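Superoxide dismutase [Ni] (Streptomyces coelicolor, PDB 1T6U) catalyses the dismutation of superoxide to hydrogen peroxide and molecular oxygen at a nickel centre, working as a hollow homohexamer of four-helix-bundle subunits. Local coordinates at residues A[15-20]-A[48-53]; A[75-80]-A[104-109]. The protein carries 1 engineered substitution. All coordinates share one frame; numbering follows the deposited sequence.

Contact 1: residues A[15-20]-A[48-53]; sequences RIEAES and AELAKH
E17 meets A51 and L50 where helices 12-30 and 34-62 run antiparallel, and it has the largest share of the surface buried here. The segment axes approach to 8.2 Å at an angle of 157°, and the CA atoms of E17 and A51 are only 5.4 Å apart, a spacing consistent with the small methyl of A51. That methyl does the touching: E17 CB lies 3.9 Å from A51 CB. With CG anti to its carbonyl carbon (chi1 -63°) and the chain bent at chi2 (-61°), E17 turns across L50, so that E17 CG packs 4.1 Å from L50 CB and E17 OE1 ends 3.9 Å from L50 CD1. No hydrogen bond crosses between the segments; the carboxylate meets L50 by van der Waals contact. The polar partners of E17 lie elsewhere: OE2 forms a salt bridge with R47 NE and a hydrogen bond with H1 NE2 of a second subunit. H1 is a nickel ligand in its own subunit, and the E17 side chain is about 7 Å from a bound nickel ion. The contact is a close antiparallel helix pair of the four-helix bundle that also supplies a second-shell carboxylate to the nickel site across a subunit interface.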
loop_
_atom_site.group_PDB
_atom_site.type_symbol
_atom_site.label_atom_id
_atom_site.label_comp_id
_atom_site.label_asym_id
_atom_site.label_seq_id
_atom_site.Cartn_x
_atom_site.Cartn_y
_atom_site.Cartn_z
ATOM N N ARG A 15 -14.183 14.348 0.791
ATOM C CA ARG A 15 -15.353 14.547 -0.030
ATOM C C ARG A 15 -15.263 13.877 -1.405
ATOM O O ARG A 15 -16.210 13.215 -1.853
ATOM C CB ARG A 15 -15.605 16.063 -0.251
ATOM C CG ARG A 15 -16.945 16.296 -0.971
ATOM C CD ARG A 15 -17.164 17.752 -1.277
ATOM N NE ARG A 15 -16.262 18.092 -2.390
ATOM C CZ ARG A 15 -15.314 19.012 -2.314
ATOM N NH1 ARG A 15 -15.108 19.723 -1.206
ATOM N NH2 ARG A 15 -14.595 19.171 -3.421
ATOM N N ILE A 16 -14.105 14.039 -2.068
ATOM C CA ILE A 16 -14.059 13.482 -3.419
ATOM C C ILE A 16 -14.098 11.975 -3.366
ATOM O O ILE A 16 -14.724 11.372 -4.236
ATOM C CB ILE A 16 -12.787 14.027 -4.118
ATOM C CG1 ILE A 16 -12.776 15.551 -4.266
ATOM C CG2 ILE A 16 -12.557 13.300 -5.432
ATOM C CD1 ILE A 16 -11.438 16.254 -4.431
ATOM N N GLU A 17 -13.510 11.341 -2.355
ATOM C CA GLU A 17 -13.600 9.864 -2.273
ATOM C C GLU A 17 -15.035 9.469 -1.965
ATOM O O GLU A 17 -15.506 8.495 -2.556
ATOM C CB GLU A 17 -12.607 9.288 -1.271
ATOM C CG GLU A 17 -11.148 9.528 -1.620
ATOM C CD GLU A 17 -10.755 8.893 -2.939
ATOM O OE1 GLU A 17 -9.638 9.160 -3.389
ATOM O OE2 GLU A 17 -11.572 8.121 -3.514
ATOM N N ALA A 18 -15.736 10.197 -1.075
ATOM C CA ALA A 18 -17.133 9.875 -0.808
ATOM C C ALA A 18 -17.998 10.114 -2.027
ATOM O O ALA A 18 -18.969 9.381 -2.268
ATOM C CB ALA A 18 -17.540 10.633 0.451
ATOM N N GLU A 19 -17.705 11.122 -2.844
ATOM C CA GLU A 19 -18.400 11.326 -4.101
ATOM C C GLU A 19 -18.232 10.119 -5.030
ATOM O O GLU A 19 -19.140 9.654 -5.693
ATOM C CB GLU A 19 -17.879 12.631 -4.738
ATOM C CG GLU A 19 -18.358 13.907 -4.086
ATOM C CD GLU A 19 -17.734 15.161 -4.655
ATOM O OE1 GLU A 19 -18.050 16.266 -4.144
ATOM O OE2 GLU A 19 -16.911 15.079 -5.596
ATOM N N SER A 20 -16.990 9.592 -5.090
ATOM C CA SER A 20 -16.780 8.423 -5.934
ATOM C C SER A 20 -17.548 7.221 -5.362
ATOM O O SER A 20 -18.144 6.472 -6.137
ATOM C CB SER A 20 -15.273 8.231 -6.235
ATOM O OG SER A 20 -14.771 7.544 -5.165
ATOM N N ALA A 48 -13.974 4.087 -0.108
ATOM C CA ALA A 48 -14.584 4.340 1.197
ATOM C C ALA A 48 -13.511 4.290 2.284
ATOM O O ALA A 48 -13.497 5.109 3.198
ATOM C CB ALA A 48 -15.683 3.357 1.465
ATOM N N GLU A 49 -12.611 3.312 2.200
ATOM C CA GLU A 49 -11.507 3.240 3.153
ATOM C C GLU A 49 -10.615 4.476 3.115
ATOM O O GLU A 49 -10.225 4.967 4.165
ATOM C CB GLU A 49 -10.670 1.977 2.867
ATOM C CG GLU A 49 -9.489 1.780 3.819
ATOM C CD GLU A 49 -9.876 1.444 5.241
ATOM O OE1 GLU A 49 -11.064 1.347 5.632
ATOM O OE2 GLU A 49 -8.894 1.254 6.016
ATOM N N LEU A 50 -10.328 4.980 1.922
ATOM C CA LEU A 50 -9.545 6.195 1.791
ATOM C C LEU A 50 -10.286 7.381 2.438
ATOM O O LEU A 50 -9.697 8.222 3.140
ATOM C CB LEU A 50 -9.266 6.487 0.333
ATOM C CG LEU A 50 -8.208 5.648 -0.340
ATOM C CD1 LEU A 50 -8.203 5.872 -1.835
ATOM C CD2 LEU A 50 -6.824 5.976 0.261
ATOM N N ALA A 51 -11.591 7.461 2.210
ATOM C CA ALA A 51 -12.398 8.522 2.826
ATOM C C ALA A 51 -12.321 8.449 4.340
ATOM O O ALA A 51 -12.205 9.473 5.017
ATOM C CB ALA A 51 -13.843 8.460 2.354
ATOM N N LYS A 52 -12.370 7.241 4.909
ATOM C CA LYS A 52 -12.231 7.096 6.345
ATOM C C LYS A 52 -10.883 7.607 6.843
ATOM O O LYS A 52 -10.815 8.314 7.870
ATOM C CB LYS A 52 -12.433 5.641 6.746
ATOM C CG LYS A 52 -13.870 5.142 6.657
ATOM C CD LYS A 52 -14.006 3.686 7.101
ATOM C CE LYS A 52 -14.189 3.539 8.585
ATOM N NZ LYS A 52 -14.037 2.108 9.011
ATOM N N HIS A 53 -9.811 7.255 6.118
ATOM C CA HIS A 53 -8.493 7.800 6.501
ATOM C C HIS A 53 -8.467 9.327 6.545
ATOM O O HIS A 53 -8.015 9.958 7.483
ATOM C CB HIS A 53 -7.452 7.251 5.540
ATOM C CG HIS A 53 -6.104 7.861 5.762
ATOM N ND1 HIS A 53 -5.245 7.477 6.744
ATOM C CD2 HIS A 53 -5.501 8.886 5.094
ATOM C CE1 HIS A 53 -4.159 8.237 6.668
ATOM N NE2 HIS A 53 -4.291 9.087 5.675
#

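Contact 2: residues A[75-80]-A[104-109]; sequences HQLVND and IAQIDK
Antiparallel helices 74-89 and 94-115 of the four-helix bundle pack here through branched aliphatic side chains, with segment axes 9.9 Å apart and inclined at 146°. The nearest CA atoms, those of V78 and I107, are separated by 7.4 Å, so side chains, not close backbones, make the contact. L77 has the largest share of the buried surface, ahead of I107. With CG anti to the backbone N (chi1 171°), chi2 of 63° turns its two methyls to the partner helix, CD2 toward I107 and CD1 toward the Q106 amide, with Q106 CB near both. L77 CD2 sits 3.8 Å from I107 CG1 and 4.0 Å from I107 N, while L77 CD1 reaches 3.7 Å from Q106 OE1, a van der Waals approach. Q106 CB, 4.0 Å from L77 CD2, extends this cover with the aliphatic root of an exposed side chain. Deeper in, the end of I107 meets V78 at about a right angle, with I107 CD1 4.0 Å from V78 CG2. Shortening L77 to an alanine removes both methyls and is likely to open a gap beside I107 CG1 and leave Q106 CB without its apolar neighbour. Around this pair the bundle closes further: V78 and I107 both touch V55 of helix 34-62, I107 also packs on T81 of helix 74-89 and F63, and L77 lies against Y103 and I110 of helix 94-115.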
loop_
_atom_site.group_PDB
_atom_site.type_symbol
_atom_site.label_atom_id
_atom_site.label_comp_id
_atom_site.label_asym_id
_atom_site.label_seq_id
_atom_site.Cartn_x
_atom_site.Cartn_y
_atom_site.Cartn_z
ATOM N N HIS A 75 -16.414 15.559 18.157
ATOM C CA HIS A 75 -15.980 14.175 18.334
ATOM C C HIS A 75 -17.005 13.167 17.847
ATOM O O HIS A 75 -16.667 12.243 17.107
ATOM C CB HIS A 75 -15.681 13.885 19.819
ATOM C CG HIS A 75 -14.427 14.452 20.358
ATOM N ND1 HIS A 75 -13.285 14.614 19.617
ATOM C CD2 HIS A 75 -14.111 14.884 21.596
ATOM C CE1 HIS A 75 -12.319 15.136 20.393
ATOM N NE2 HIS A 75 -12.815 15.309 21.606
ATOM N N GLN A 76 -18.252 13.318 18.290
ATOM C CA GLN A 76 -19.333 12.407 17.889
ATOM C C GLN A 76 -19.649 12.550 16.420
ATOM O O GLN A 76 -19.985 11.531 15.773
ATOM C CB GLN A 76 -20.596 12.624 18.714
ATOM C CG GLN A 76 -21.648 11.558 18.473
ATOM C CD GLN A 76 -21.257 10.190 18.955
ATOM O OE1 GLN A 76 -20.836 10.000 20.097
ATOM N NE2 GLN A 76 -21.377 9.184 18.089
ATOM N N LEU A 77 -19.545 13.749 15.883
ATOM C CA LEU A 77 -19.746 13.931 14.459
ATOM C C LEU A 77 -18.724 13.132 13.662
ATOM O O LEU A 77 -19.095 12.443 12.700
ATOM C CB LEU A 77 -19.678 15.407 14.116
ATOM C CG LEU A 77 -19.646 15.740 12.613
ATOM C CD1 LEU A 77 -20.931 15.269 11.968
ATOM C CD2 LEU A 77 -19.423 17.241 12.492
ATOM N N VAL A 78 -17.450 13.202 14.038
ATOM C CA VAL A 78 -16.448 12.451 13.261
ATOM C C VAL A 78 -16.721 10.948 13.382
ATOM O O VAL A 78 -16.646 10.214 12.399
ATOM C CB VAL A 78 -15.040 12.824 13.716
ATOM C CG1 VAL A 78 -14.002 11.898 13.102
ATOM C CG2 VAL A 78 -14.725 14.291 13.368
ATOM N N ASN A 79 -17.072 10.503 14.599
ATOM C CA ASN A 79 -17.372 9.074 14.795
ATOM C C ASN A 79 -18.543 8.629 13.925
ATOM O O ASN A 79 -18.449 7.586 13.290
ATOM C CB ASN A 79 -17.644 8.712 16.250
ATOM C CG ASN A 79 -17.505 7.226 16.528
ATOM O OD1 ASN A 79 -18.511 6.485 16.498
ATOM N ND2 ASN A 79 -16.283 6.804 16.810
ATOM N N ASP A 80 -19.609 9.429 13.900
ATOM C CA ASP A 80 -20.767 9.151 13.054
ATOM C C ASP A 80 -20.438 9.176 11.548
ATOM O O ASP A 80 -21.001 8.389 10.783
ATOM C CB ASP A 80 -21.867 10.179 13.325
ATOM C CG ASP A 80 -22.490 10.035 14.694
ATOM O OD1 ASP A 80 -22.202 9.035 15.375
ATOM O OD2 ASP A 80 -23.270 10.891 15.137
ATOM N N ILE A 104 -19.771 14.539 6.017
ATOM C CA ILE A 104 -18.549 15.259 5.654
ATOM C C ILE A 104 -18.807 16.748 5.502
ATOM O O ILE A 104 -17.967 17.587 5.849
ATOM C CB ILE A 104 -17.926 14.653 4.372
ATOM C CG1 ILE A 104 -17.401 13.242 4.640
ATOM C CG2 ILE A 104 -16.854 15.560 3.800
ATOM C CD1 ILE A 104 -17.153 12.378 3.415
ATOM N N ALA A 105 -19.984 17.096 4.956
ATOM C CA ALA A 105 -20.340 18.507 4.783
ATOM C C ALA A 105 -20.442 19.271 6.090
ATOM O O ALA A 105 -20.058 20.449 6.188
ATOM C CB ALA A 105 -21.647 18.619 3.982
ATOM N N GLN A 106 -20.936 18.614 7.133
ATOM C CA GLN A 106 -20.914 19.204 8.473
ATOM C C GLN A 106 -19.479 19.386 8.985
ATOM O O GLN A 106 -19.210 20.436 9.557
ATOM C CB GLN A 106 -21.746 18.372 9.443
ATOM C CG GLN A 106 -23.187 18.176 9.054
ATOM C CD GLN A 106 -24.005 17.382 10.059
ATOM O OE1 GLN A 106 -23.807 17.542 11.272
ATOM N NE2 GLN A 106 -24.927 16.527 9.651
ATOM N N ILE A 107 -18.600 18.427 8.808
ATOM C CA ILE A 107 -17.221 18.589 9.200
ATOM C C ILE A 107 -16.591 19.712 8.391
ATOM O O ILE A 107 -15.839 20.533 8.942
ATOM C CB ILE A 107 -16.386 17.294 9.069
ATOM C CG1 ILE A 107 -16.855 16.124 9.940
ATOM C CG2 ILE A 107 -14.918 17.624 9.347
ATOM C CD1 ILE A 107 -16.180 14.806 9.648
ATOM N N ASP A 108 -16.879 19.809 7.118
ATOM C CA ASP A 108 -16.307 20.854 6.265
ATOM C C ASP A 108 -16.739 22.224 6.745
ATOM O O ASP A 108 -15.953 23.159 6.797
ATOM C CB ASP A 108 -16.710 20.589 4.814
ATOM C CG ASP A 108 -16.197 21.621 3.846
ATOM O OD1 ASP A 108 -15.092 21.401 3.337
ATOM O OD2 ASP A 108 -16.946 22.612 3.670
ATOM N N LYS A 109 -17.984 22.356 7.164
ATOM C CA LYS A 109 -18.477 23.652 7.627
ATOM C C LYS A 109 -17.674 24.117 8.851
ATOM O O LYS A 109 -17.229 25.259 8.968
ATOM C CB LYS A 109 -19.963 23.569 7.928
ATOM C CG LYS A 109 -20.560 24.890 8.450
ATOM C CD LYS A 109 -22.041 24.729 8.853
ATOM C CE LYS A 109 -22.645 25.987 9.456
ATOM N NZ LYS A 109 -24.062 25.832 9.970
#

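How the contacts relate
Both contacts are largely buried antiparallel helix pairs of one bundle, but they join different elements: contact 1 pairs helices 12-30 and 34-62, contact 2 helices 74-89 and 94-115. Their centres are 14 Å apart, with contact 1 nearer the middle of the chain. They meet directly where A18 CB packs 3.5 Å from I104 CD1, tying the two pairs together. Their chemistry differs with position. Contact 1 has the closer axes and sets a buried carboxylate near the nickel site of another subunit; contact 2, away from the annotated sites, is mainly aliphatic and reaches the surface at Q106. Segments of both also touch the third subunit.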